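Local coordinates for protein putative methylase (Clostridium difficile, PDB 3LDU) that probably methylates guanines of ribosomal RNA, pairing an RNA-binding THUMP domain with a Rossmann-like methyltransferase domain that holds GTP in this crystal, at residues K120-V123 / E124-K128; I218-A221 / P222-R226; L342-Y346 / E347-Y351. All coordinates share one frame; numbering follows the deposited sequence.

Contact 1: residues K120-V123 / E124-K128; sequences KAIV and ESLKK
Ile122 and Leu126 meet as an i to i+4 pair along one face of helix 111-129, within the THUMP domain. Their side chains lie side by side and point the same way. CG2 of Ile122 touches CD1 of Leu126 at 3.8 Å. The Ile122 torsion explains which branch does this: CG2 is anti to the backbone N (chi1, measured to CG1, is -61°), which leaves CG1 beside the backbone N, with CD1 extended beyond it.

The turn itself is regular alpha helix. Four backbone bonds join the segments, from Glu124 N to Lys120 O, Ser125 N to Ala121 O, Leu126 N to Ile122 O and Lys127 N to Val123 O. CG of Leu126 also rests 3.3 Å from Ile122 O.

Glu124 CG lies 3.4 Å from Lys120 O. Beyond it the chain bends at chi2, and the carboxylate forms a salt bridge with Lys82 through OE2. Lys120 instead makes a cation-pi contact with Phe78.

Ala121, Ile122, Ser125 and Leu126 are buried, while Lys120 and Lys127 are exposed. Ala121 and Glu124 pack on Phe78 of helix 74-82, Ser125 OG bonds to Ile84 O in the following loop, and Ile122 and Leu126 both rest on Trp86.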
loop_
_atom_site.group_PDB
_atom_site.type_symbol
_atom_site.label_atom_id
_atom_site.label_comp_id
_atom_site.label_asym_id
_atom_site.label_seq_id
_atom_site.Cartn_x
_atom_site.Cartn_y
_atom_site.Cartn_z
ATOM N N LYS A 120 -8.520 22.508 -19.341
ATOM C CA LYS A 120 -8.924 23.218 -20.554
ATOM C C LYS A 120 -8.770 22.336 -21.797
ATOM O O LYS A 120 -9.656 22.305 -22.662
ATOM C CB LYS A 120 -8.117 24.512 -20.702
ATOM C CG LYS A 120 -8.510 25.393 -21.894
ATOM C CD LYS A 120 -7.799 26.740 -21.777
ATOM C CE LYS A 120 -7.119 27.158 -23.066
ATOM N NZ LYS A 120 -5.949 28.054 -22.799
ATOM N N ALA A 121 -7.644 21.631 -21.894
ATOM C CA ALA A 121 -7.379 20.748 -23.032
ATOM C C ALA A 121 -8.421 19.644 -23.163
ATOM O O ALA A 121 -8.908 19.358 -24.263
ATOM C CB ALA A 121 -5.982 20.148 -22.929
ATOM N N ILE A 122 -8.758 19.015 -22.044
ATOM C CA ILE A 122 -9.747 17.943 -22.060
ATOM C C ILE A 122 -11.136 18.481 -22.428
ATOM O O ILE A 122 -11.881 17.842 -23.166
ATOM C CB ILE A 122 -9.785 17.186 -20.715
ATOM C CG1 ILE A 122 -8.418 16.547 -20.436
ATOM C CG2 ILE A 122 -10.886 16.119 -20.720
ATOM C CD1 ILE A 122 -8.353 15.724 -19.124
ATOM N N VAL A 123 -11.485 19.650 -21.905
ATOM C CA VAL A 123 -12.763 20.256 -22.254
ATOM C C VAL A 123 -12.811 20.485 -23.768
ATOM O O VAL A 123 -13.811 20.161 -24.430
ATOM C CB VAL A 123 -12.988 21.581 -21.490
ATOM C CG1 VAL A 123 -14.097 22.399 -22.136
ATOM C CG2 VAL A 123 -13.289 21.306 -20.019
ATOM N N GLU A 124 -11.726 21.026 -24.316
ATOM C CA GLU A 124 -11.666 21.311 -25.754
ATOM C C GLU A 124 -11.779 20.028 -26.576
ATOM O O GLU A 124 -12.496 19.985 -27.582
ATOM C CB GLU A 124 -10.366 22.032 -26.107
ATOM C CG GLU A 124 -10.343 23.490 -25.730
ATOM C CD GLU A 124 -10.437 24.376 -26.950
ATOM O OE1 GLU A 124 -11.544 24.887 -27.227
ATOM O OE2 GLU A 124 -9.406 24.542 -27.641
ATOM N N SER A 125 -11.063 18.993 -26.141
ATOM C CA SER A 125 -11.076 17.692 -26.811
ATOM C C SER A 125 -12.481 17.079 -26.855
ATOM O O SER A 125 -12.936 16.611 -27.904
ATOM C CB SER A 125 -10.109 16.721 -26.134
ATOM O OG SER A 125 -10.177 15.444 -26.749
ATOM N N LEU A 126 -13.159 17.091 -25.713
ATOM C CA LEU A 126 -14.504 16.530 -25.597
ATOM C C LEU A 126 -15.540 17.364 -26.344
ATOM O O LEU A 126 -16.440 16.819 -26.977
ATOM C CB LEU A 126 -14.905 16.410 -24.128
ATOM C CG LEU A 126 -14.046 15.415 -23.347
ATOM C CD1 LEU A 126 -14.472 15.391 -21.894
ATOM C CD2 LEU A 126 -14.163 14.028 -23.965
ATOM N N LYS A 127 -15.419 18.684 -26.255
ATOM C CA LYS A 127 -16.342 19.576 -26.959
ATOM C C LYS A 127 -16.327 19.257 -28.449
ATOM O O LYS A 127 -17.368 19.270 -29.124
ATOM C CB LYS A 127 -15.945 21.037 -26.726
ATOM C CG LYS A 127 -16.581 21.996 -27.719
ATOM C CD LYS A 127 -16.063 23.423 -27.585
ATOM C CE LYS A 127 -16.710 24.318 -28.646
ATOM N NZ LYS A 127 -16.193 25.715 -28.634
ATOM N N LYS A 128 -15.142 18.963 -28.967
ATOM C CA LYS A 128 -14.990 18.622 -30.377
ATOM C C LYS A 128 -15.626 17.263 -30.703
ATOM O O LYS A 128 -16.345 17.123 -31.701
ATOM C CB LYS A 128 -13.509 18.637 -30.764
ATOM C CG LYS A 128 -13.231 18.308 -32.222
ATOM C CD LYS A 128 -11.743 18.413 -32.548
ATOM C CE LYS A 128 -11.245 19.852 -32.464
ATOM N NZ LYS A 128 -9.823 19.976 -32.900
#

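Contact 2: residues I218-A221 / P222-R226; sequences INMA and PGLNR
Met220 and Leu224 touch across a type I beta turn that runs from Ala221 to Leu224. The turn lies in the loop after helix 208-217 of the methyltransferase domain. That helix ends in a Schellman motif, with Asn219 at positive phi as the C-prime residue.

The side chains of Met220 and Leu224 cross at about a right angle. Met220 is selenomethionine. The touch is made by its CG, 3.8 Å from CD2 of Leu224, and not by its selenium. A chi1 of -161° turns Leu224 CG away from its own N, and from there the CD2 branch extends to Met220. The Met220 chain is extended from the backbone to SE and bends at chi3, before CE.

Pro222 and Gly223 are the two corner residues of the turn, and Ala221 leads into them. The Ala221 methyl CB lies 3.8 Å from Pro222 CD. Pro222 has no N-H to give, and its phi of -60° suits the first corner. A second, overlapping type I turn runs from Gly223 to Arg226, with a weak Arg226 N to Gly223 O bond.

Helices 48-55 and 238-251 pack on the loop. Ala221 meets Met54 and Trp55, and both Ala221 and Leu224 touch Ala248. Arg57 NH1 bonds to Met220 O. The first turn is closed by Leu224 N, which donates to Ala221 O at 3.2 Å from above the carbonyl plane, 60° out of it.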
loop_
_atom_site.group_PDB
_atom_site.type_symbol
_atom_site.label_atom_id
_atom_site.label_comp_id
_atom_site.label_asym_id
_atom_site.label_seq_id
_atom_site.Cartn_x
_atom_site.Cartn_y
_atom_site.Cartn_z
ATOM N N ILE A 218 -4.979 -16.187 5.257
ATOM C CA ILE A 218 -6.196 -16.836 4.769
ATOM C C ILE A 218 -6.515 -16.445 3.325
ATOM O O ILE A 218 -7.581 -16.769 2.814
ATOM C CB ILE A 218 -7.415 -16.556 5.676
ATOM C CG1 ILE A 218 -7.717 -15.058 5.746
ATOM C CG2 ILE A 218 -7.173 -17.126 7.071
ATOM C CD1 ILE A 218 -9.049 -14.746 6.417
ATOM N N ASN A 219 -5.576 -15.759 2.676
ATOM C CA ASN A 219 -5.746 -15.303 1.287
ATOM C C ASN A 219 -7.003 -14.450 1.102
ATOM O O ASN A 219 -7.750 -14.612 0.135
ATOM C CB ASN A 219 -5.766 -16.498 0.320
ATOM C CG ASN A 219 -5.449 -16.101 -1.113
ATOM O OD1 ASN A 219 -4.645 -15.203 -1.359
ATOM N ND2 ASN A 219 -6.078 -16.776 -2.066
HETATM N N MSE A 220 -7.248 -13.557 2.049
HETATM C CA MSE A 220 -8.335 -12.594 1.925
HETATM C C MSE A 220 -7.837 -11.365 1.173
HETATM O O MSE A 220 -6.897 -10.709 1.599
HETATM C CB MSE A 220 -8.848 -12.177 3.301
HETATM C CG MSE A 220 -9.946 -11.125 3.228
HETATM SE SE MSE A 220 -10.513 -10.577 5.009
HETATM C CE MSE A 220 -11.328 -12.260 5.546
ATOM N N ALA A 221 -8.476 -11.052 0.050
ATOM C CA ALA A 221 -8.040 -9.935 -0.773
ATOM C C ALA A 221 -8.200 -8.631 -0.007
ATOM O O ALA A 221 -9.209 -8.438 0.678
ATOM C CB ALA A 221 -8.890 -9.888 -2.074
ATOM N N PRO A 222 -7.220 -7.712 -0.134
ATOM C CA PRO A 222 -7.293 -6.446 0.605
ATOM C C PRO A 222 -8.531 -5.635 0.259
ATOM O O PRO A 222 -9.079 -4.964 1.137
ATOM C CB PRO A 222 -6.022 -5.694 0.170
ATOM C CG PRO A 222 -5.521 -6.428 -1.042
ATOM C CD PRO A 222 -5.949 -7.852 -0.862
ATOM N N GLY A 223 -8.984 -5.709 -0.989
ATOM C CA GLY A 223 -10.098 -4.873 -1.433
ATOM C C GLY A 223 -11.486 -5.461 -1.231
ATOM O O GLY A 223 -12.480 -4.897 -1.694
ATOM N N LEU A 224 -11.558 -6.589 -0.529
ATOM C CA LEU A 224 -12.796 -7.370 -0.444
ATOM C C LEU A 224 -13.938 -6.620 0.224
ATOM O O LEU A 224 -15.101 -6.778 -0.156
ATOM C CB LEU A 224 -12.533 -8.692 0.282
ATOM C CG LEU A 224 -13.507 -9.862 0.131
ATOM C CD1 LEU A 224 -13.771 -10.241 -1.339
ATOM C CD2 LEU A 224 -12.989 -11.054 0.931
ATOM N N ASN A 225 -13.619 -5.793 1.210
ATOM C CA ASN A 225 -14.660 -5.099 1.958
ATOM C C ASN A 225 -14.687 -3.593 1.740
ATOM O O ASN A 225 -15.106 -2.845 2.623
ATOM C CB ASN A 225 -14.559 -5.415 3.456
ATOM C CG ASN A 225 -14.926 -6.853 3.773
ATOM O OD1 ASN A 225 -15.916 -7.380 3.262
ATOM N ND2 ASN A 225 -14.130 -7.494 4.622
ATOM N N ARG A 226 -14.242 -3.145 0.567
ATOM C CA ARG A 226 -14.346 -1.734 0.235
ATOM C C ARG A 226 -14.767 -1.531 -1.218
ATOM O O ARG A 226 -14.849 -2.490 -1.993
ATOM C CB ARG A 226 -13.041 -0.992 0.515
ATOM C CG ARG A 226 -11.823 -1.558 -0.202
ATOM C CD ARG A 226 -10.750 -0.487 -0.308
ATOM N NE ARG A 226 -11.147 0.555 -1.254
ATOM C CZ ARG A 226 -10.495 1.704 -1.439
ATOM N NH1 ARG A 226 -9.416 1.984 -0.727
ATOM N NH2 ARG A 226 -10.930 2.588 -2.328
#

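Contact 3: residues L342-Y346 / E347-Y351; sequences LITSY and EDFEY
Phe349 packs against Leu342 and Thr344 where strand 339-344 turns into the short helix 349-353. This is the tight, buried part of the contact. Leu342 crosses Phe349 at about a right angle, and its CD2 lies 3.8 Å from CZ at the far end of the ring. Nearer the ring's root, the Thr344 methyl CG2 is 3.8 Å from CD1 of Phe349. The Phe349 chi1 of 170° swings the ring away from its own N and back beside the strand.

Thr344 also works through its hydroxyl. Tyr346 N donates to Thr344 OG1 at 3.1 Å and nearly straight (170°), forming an ST turn. OG1 has a second partner in Tyr325 OH.

Tyr346 forms the partly exposed border. A type I beta turn from Tyr346 to Phe349 reverses the chain, but its closing bond, Phe349 N to Tyr346 O, is weak, 3.3 Å long and bent to 130°. The Tyr346 ring lies alongside this turn. Its edge faces Phe349 N, which is 3.5 Å from CD2, and Asp348 O lies in the ring plane. Asp348 CB touches CE2 of Tyr346 at 3.8 Å. The loose side is Glu347 and Asp348, both exposed, with Glu347 poorly ordered. Asp348 occupies the N-cap position without a capping bond from its side chain.

Other aromatic rings adjoin Phe349. It stacks with Phe353 and meets Phe373 of strand 368-375. Tyr325 of helix 315-333 makes edge-to-face contacts with both Phe349 and Tyr346. Strand 339-344 lies in the sheet between strands 304-307 and 368-375.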
loop_
_atom_site.group_PDB
_atom_site.type_symbol
_atom_site.label_atom_id
_atom_site.label_comp_id
_atom_site.label_asym_id
_atom_site.label_seq_id
_atom_site.Cartn_x
_atom_site.Cartn_y
_atom_site.Cartn_z
ATOM N N LEU A 342 12.165 -5.650 12.986
ATOM C CA LEU A 342 11.703 -4.443 13.660
ATOM C C LEU A 342 11.877 -3.247 12.752
ATOM O O LEU A 342 12.930 -3.079 12.129
ATOM C CB LEU A 342 12.526 -4.205 14.938
ATOM C CG LEU A 342 12.402 -5.250 16.047
ATOM C CD1 LEU A 342 13.514 -6.278 15.889
ATOM C CD2 LEU A 342 12.469 -4.612 17.431
ATOM N N ILE A 343 10.845 -2.418 12.675
ATOM C CA ILE A 343 10.938 -1.191 11.893
ATOM C C ILE A 343 11.035 0.023 12.819
ATOM O O ILE A 343 10.260 0.159 13.767
ATOM C CB ILE A 343 9.741 -1.053 10.903
ATOM C CG1 ILE A 343 9.860 0.265 10.137
ATOM C CG2 ILE A 343 8.396 -1.175 11.631
ATOM C CD1 ILE A 343 8.973 0.346 8.868
ATOM N N THR A 344 12.025 0.873 12.589
ATOM C CA THR A 344 12.166 2.079 13.389
ATOM C C THR A 344 12.974 3.123 12.650
ATOM O O THR A 344 13.810 2.785 11.810
ATOM C CB THR A 344 12.815 1.810 14.773
ATOM O OG1 THR A 344 12.946 3.054 15.469
ATOM C CG2 THR A 344 14.191 1.175 14.620
ATOM N N SER A 345 12.736 4.389 12.975
ATOM C CA SER A 345 13.500 5.479 12.379
ATOM C C SER A 345 14.731 5.812 13.211
ATOM O O SER A 345 15.532 6.674 12.832
ATOM C CB SER A 345 12.633 6.728 12.228
ATOM O OG SER A 345 12.253 7.236 13.496
ATOM N N TYR A 346 14.881 5.132 14.345
ATOM C CA TYR A 346 16.052 5.333 15.196
ATOM C C TYR A 346 17.300 4.785 14.491
ATOM O O TYR A 346 17.468 3.576 14.349
ATOM C CB TYR A 346 15.846 4.681 16.568
ATOM C CG TYR A 346 16.909 5.078 17.575
ATOM C CD1 TYR A 346 16.799 6.261 18.294
ATOM C CD2 TYR A 346 18.021 4.280 17.788
ATOM C CE1 TYR A 346 17.769 6.638 19.202
ATOM C CE2 TYR A 346 18.996 4.646 18.699
ATOM C CZ TYR A 346 18.864 5.830 19.400
ATOM O OH TYR A 346 19.822 6.214 20.313
ATOM N N GLU A 347 18.164 5.687 14.039
ATOM C CA GLU A 347 19.312 5.309 13.208
ATOM C C GLU A 347 20.228 4.266 13.850
ATOM O O GLU A 347 20.609 3.282 13.214
ATOM C CB GLU A 347 20.126 6.547 12.819
ATOM C CG GLU A 347 19.504 7.379 11.707
ATOM C CD GLU A 347 19.731 6.783 10.328
ATOM O OE1 GLU A 347 20.904 6.694 9.907
ATOM O OE2 GLU A 347 18.739 6.415 9.663
ATOM N N ASP A 348 20.568 4.485 15.115
ATOM C CA ASP A 348 21.524 3.633 15.812
ATOM C C ASP A 348 20.848 2.478 16.553
ATOM O O ASP A 348 21.285 2.083 17.642
ATOM C CB ASP A 348 22.330 4.471 16.798
ATOM C CG ASP A 348 23.686 3.873 17.098
ATOM O OD1 ASP A 348 24.263 3.230 16.193
ATOM O OD2 ASP A 348 24.175 4.051 18.233
ATOM N N PHE A 349 19.790 1.938 15.952
ATOM C CA PHE A 349 19.014 0.866 16.560
ATOM C C PHE A 349 19.857 -0.362 16.897
ATOM O O PHE A 349 19.799 -0.866 18.010
ATOM C CB PHE A 349 17.835 0.455 15.659
ATOM C CG PHE A 349 17.157 -0.799 16.116
ATOM C CD1 PHE A 349 16.238 -0.769 17.160
ATOM C CD2 PHE A 349 17.472 -2.016 15.542
ATOM C CE1 PHE A 349 15.625 -1.931 17.599
ATOM C CE2 PHE A 349 16.870 -3.181 15.983
ATOM C CZ PHE A 349 15.945 -3.139 17.009
ATOM N N GLU A 350 20.655 -0.826 15.939
ATOM C CA GLU A 350 21.428 -2.049 16.128
ATOM C C GLU A 350 22.334 -1.952 17.343
ATOM O O GLU A 350 22.495 -2.922 18.082
ATOM C CB GLU A 350 22.238 -2.375 14.875
ATOM C CG GLU A 350 21.365 -2.820 13.710
ATOM C CD GLU A 350 22.099 -2.769 12.391
ATOM O OE1 GLU A 350 22.382 -1.646 11.930
ATOM O OE2 GLU A 350 22.387 -3.845 11.821
ATOM N N TYR A 351 22.905 -0.773 17.558
ATOM C CA TYR A 351 23.779 -0.575 18.710
ATOM C C TYR A 351 23.045 -0.748 20.046
ATOM O O TYR A 351 23.538 -1.426 20.956
ATOM C CB TYR A 351 24.479 0.784 18.637
ATOM C CG TYR A 351 25.388 1.027 19.817
ATOM C CD1 TYR A 351 26.629 0.408 19.898
ATOM C CD2 TYR A 351 24.998 1.857 20.860
ATOM C CE1 TYR A 351 27.462 0.622 20.985
ATOM C CE2 TYR A 351 25.820 2.074 21.947
ATOM C CZ TYR A 351 27.051 1.455 22.006
ATOM O OH TYR A 351 27.878 1.667 23.089
#

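In the fold
Contact 1 belongs to the THUMP domain, while contacts 2 and 3 belong to the methyltransferase domain; none touches another. The centres of contacts 1 and 3 are about 52 Å apart, on opposite sides of the chain's centre. Contact 2 lies nearer the middle, its centre about 38 Å from that of contact 1 and 32 Å from that of contact 3. Contact 3 lies near but does not line the GTP site: the Thr344 side chain is about 9 Å from GTP, and that of Leu342 about 7 Å from that of Pro202, a GTP-binding residue. In contact 2, the Pro222 side chain is about 11 Å from that of GTP-binding Thr208. Contact 1 is away from the site.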